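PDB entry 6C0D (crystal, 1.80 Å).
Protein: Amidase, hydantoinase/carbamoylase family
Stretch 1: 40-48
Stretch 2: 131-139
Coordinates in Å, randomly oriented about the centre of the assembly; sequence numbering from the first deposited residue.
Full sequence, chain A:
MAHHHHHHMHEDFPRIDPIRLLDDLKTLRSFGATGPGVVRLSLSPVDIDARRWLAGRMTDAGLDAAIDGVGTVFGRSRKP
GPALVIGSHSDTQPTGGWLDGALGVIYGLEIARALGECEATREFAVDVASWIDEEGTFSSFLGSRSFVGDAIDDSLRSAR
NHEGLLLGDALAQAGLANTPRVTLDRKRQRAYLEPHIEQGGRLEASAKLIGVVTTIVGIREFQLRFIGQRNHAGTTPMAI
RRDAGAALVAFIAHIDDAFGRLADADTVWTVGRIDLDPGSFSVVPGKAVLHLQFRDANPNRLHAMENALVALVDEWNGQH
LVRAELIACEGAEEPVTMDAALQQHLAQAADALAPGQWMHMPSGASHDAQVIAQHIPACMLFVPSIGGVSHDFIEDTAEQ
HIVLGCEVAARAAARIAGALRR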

# COMPACT_ATOMS: atom_id res chain seq x y z
N ARG A 40 15.57 -22.87 11.87
CA ARG A 40 15.93 -24.24 11.51
C ARG A 40 15.15 -24.59 10.24
O ARG A 40 14.15 -25.31 10.26
CB ARG A 40 15.63 -25.20 12.66
CG ARG A 40 16.24 -26.58 12.50
CD ARG A 40 16.22 -27.37 13.80
NE ARG A 40 14.85 -27.64 14.24
CZ ARG A 40 14.37 -27.33 15.44
NH1 ARG A 40 15.14 -26.73 16.34
NH2 ARG A 40 13.11 -27.62 15.73
N LEU A 41 15.63 -24.05 9.11
CA LEU A 41 14.96 -24.28 7.83
C LEU A 41 15.26 -25.67 7.30
O LEU A 41 16.38 -26.17 7.42
CB LEU A 41 15.40 -23.23 6.80
CG LEU A 41 15.31 -21.75 7.20
CD1 LEU A 41 15.52 -20.86 5.99
CD2 LEU A 41 13.98 -21.44 7.88
N SER A 42 14.24 -26.30 6.70
CA SER A 42 14.37 -27.66 6.17
C SER A 42 15.66 -27.86 5.38
O SER A 42 15.98 -27.08 4.49
CB SER A 42 13.18 -27.98 5.27
OG SER A 42 11.97 -27.96 5.98
N LEU A 43 16.40 -28.91 5.74
CA LEU A 43 17.60 -29.41 5.06
C LEU A 43 18.81 -28.50 5.20
O LEU A 43 19.85 -28.79 4.59
CB LEU A 43 17.35 -29.68 3.57
CG LEU A 43 16.14 -30.57 3.29
CD1 LEU A 43 15.93 -30.71 1.79
CD2 LEU A 43 16.31 -31.93 3.95
N SER A 44 18.72 -27.41 5.96
CA SER A 44 19.90 -26.64 6.30
C SER A 44 20.81 -27.47 7.20
O SER A 44 20.35 -28.43 7.83
CB SER A 44 19.50 -25.35 7.00
OG SER A 44 18.90 -25.65 8.26
N PRO A 45 22.10 -27.14 7.28
CA PRO A 45 22.99 -27.90 8.17
C PRO A 45 22.48 -28.03 9.60
O PRO A 45 22.59 -29.12 10.19
CB PRO A 45 24.30 -27.11 8.11
CG PRO A 45 24.29 -26.52 6.74
CD PRO A 45 22.85 -26.19 6.44
N VAL A 46 21.92 -26.97 10.18
CA VAL A 46 21.44 -27.08 11.55
C VAL A 46 20.20 -27.97 11.61
O VAL A 46 20.01 -28.72 12.58
CB VAL A 46 21.19 -25.68 12.15
CG1 VAL A 46 20.08 -24.96 11.42
CG2 VAL A 46 20.88 -25.79 13.63
N ASP A 47 19.35 -27.92 10.59
CA ASP A 47 18.20 -28.81 10.56
C ASP A 47 18.63 -30.27 10.44
O ASP A 47 18.09 -31.14 11.13
CB ASP A 47 17.26 -28.42 9.41
CG ASP A 47 16.08 -29.36 9.28
OD1 ASP A 47 15.23 -29.37 10.20
OD2 ASP A 47 16.00 -30.10 8.27
N ILE A 48 19.61 -30.55 9.58
CA ILE A 48 20.10 -31.92 9.46
C ILE A 48 20.71 -32.38 10.78
O ILE A 48 20.50 -33.53 11.20
CB ILE A 48 21.10 -32.04 8.29
CG1 ILE A 48 20.39 -31.80 6.96
CG2 ILE A 48 21.77 -33.41 8.30
CD1 ILE A 48 19.16 -32.67 6.74
N TRP A 131 7.80 -34.77 9.94
CA TRP A 131 7.64 -34.63 8.50
C TRP A 131 8.46 -33.45 7.99
O TRP A 131 8.36 -32.35 8.53
CB TRP A 131 6.17 -34.41 8.14
CG TRP A 131 5.22 -35.32 8.84
CD1 TRP A 131 4.27 -34.97 9.77
CD2 TRP A 131 5.12 -36.74 8.68
NE1 TRP A 131 3.58 -36.09 10.17
CE2 TRP A 131 4.08 -37.19 9.53
CE3 TRP A 131 5.80 -37.68 7.88
CZ2 TRP A 131 3.71 -38.52 9.61
CZ3 TRP A 131 5.44 -39.01 7.98
CH2 TRP A 131 4.40 -39.43 8.83
N ILE A 132 9.23 -33.67 6.92
CA ILE A 132 10.09 -32.61 6.40
C ILE A 132 9.25 -31.48 5.81
O ILE A 132 8.20 -31.72 5.20
CB ILE A 132 11.08 -33.18 5.34
CG1 ILE A 132 12.10 -32.12 4.90
CG2 ILE A 132 10.32 -33.69 4.11
CD1 ILE A 132 13.05 -31.68 6.00
N ASP A 133 9.70 -30.24 6.02
CA ASP A 133 9.25 -29.05 5.28
C ASP A 133 7.74 -28.81 5.34
O ASP A 133 7.11 -28.45 4.35
CB ASP A 133 9.72 -29.08 3.82
CG ASP A 133 9.99 -27.68 3.28
OD1 ASP A 133 10.24 -26.78 4.12
OD2 ASP A 133 9.96 -27.46 2.04
N GLU A 134 7.18 -28.93 6.54
CA GLU A 134 5.81 -28.46 6.72
C GLU A 134 5.71 -26.97 6.40
O GLU A 134 4.69 -26.52 5.86
CB GLU A 134 5.35 -28.73 8.16
CG GLU A 134 3.89 -28.42 8.43
CD GLU A 134 3.65 -26.96 8.76
OE1 GLU A 134 4.62 -26.24 9.09
OE2 GLU A 134 2.48 -26.52 8.66
N GLU A 135 6.75 -26.20 6.71
CA GLU A 135 6.72 -24.75 6.53
C GLU A 135 6.99 -24.32 5.10
O GLU A 135 6.84 -23.13 4.79
CB GLU A 135 7.73 -24.08 7.48
CG GLU A 135 7.51 -24.44 8.96
CD GLU A 135 6.39 -23.64 9.61
OE1 GLU A 135 5.66 -22.93 8.88
OE2 GLU A 135 6.26 -23.71 10.86
N GLY A 136 7.39 -25.23 4.23
CA GLY A 136 7.55 -24.89 2.82
C GLY A 136 8.75 -24.04 2.47
O GLY A 136 8.62 -23.10 1.67
N THR A 137 9.91 -24.33 3.05
CA THR A 137 11.13 -23.69 2.57
C THR A 137 11.38 -24.06 1.11
O THR A 137 11.82 -23.21 0.32
CB THR A 137 12.31 -24.09 3.45
OG1 THR A 137 12.11 -23.57 4.78
CG2 THR A 137 13.62 -23.53 2.91
N PHE A 138 11.08 -25.30 0.74
CA PHE A 138 11.11 -25.74 -0.65
C PHE A 138 9.72 -26.00 -1.21
O PHE A 138 9.37 -25.48 -2.27
CB PHE A 138 11.96 -27.02 -0.79
CG PHE A 138 13.40 -26.83 -0.41
CD1 PHE A 138 14.33 -26.45 -1.36
CD2 PHE A 138 13.83 -27.06 0.89
CE1 PHE A 138 15.66 -26.28 -1.02
CE2 PHE A 138 15.15 -26.89 1.24
CZ PHE A 138 16.07 -26.50 0.29
N SER A 139 8.92 -26.80 -0.50
CA SER A 139 7.62 -27.24 -1.00
C SER A 139 6.77 -27.62 0.20
O SER A 139 7.11 -28.58 0.91
CB SER A 139 7.78 -28.41 -1.96
OG SER A 139 6.54 -28.80 -2.53
O HOH W 1 11.53 -24.94 6.92

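Segments that do not pair as strands can still pack closely, with side-chain and backbone bonds bracing each one internally; this contact is a compact example. Leu-41 to Ser-44 form a type II turn, closed by Ser-44 N donating to Leu-41 O (3.0 Å), before the chain enters a helix at Pro-45. Ser-44 serves both elements: its OG donates to Leu-41 O (2.7 Å) and, as the N-cap, accepts from Asp-47 N at 3.3 Å. Asp-47 OD2 in turn accepts from Leu-43 N (2.8 Å), tying the turn to the first helical residues. The second stretch has no regular helix or strand; its type I turn from Asp-133 to Gly-136 is closed by Gly-136 N to Asp-133 O (3.2 Å). The backbones come nearest at Ser-42 and Asp-133, whose CA atoms lie 5.4 Å apart.

At that point Ser-42 OG donates a hydrogen bond to Asp-133 OD1 (2.8 Å). The acceptor is held by its own loop: Thr-137 N donates to Asp-133 OD1 (2.7 Å), while Phe-138 N and Ser-139 N each reach Asp-133 OD2 at 2.8 Å. One carboxylate thus organises the following backbone and still receives the serine hydroxyl from across the interface. Water 1 adds a bridge, accepting from Ser-42 N (3.0 Å) and Thr-137 OG1 (2.6 Å), whose own separation of 4.0 Å is too long for a direct bond.

Apolar packing completes the contact. Leu-43 touches two partners, its CD2 lying 3.9 Å from Ile-132 CD1 and its CD1 3.9 Å from Phe-138 CE2. Ile-132 CD1 also packs against Ser-42 CB (3.8 Å). Ser-42 O approaches the edge of the Phe-138 ring, 3.4 Å from CE2, where the slightly positive ring hydrogens suit a carbonyl oxygen.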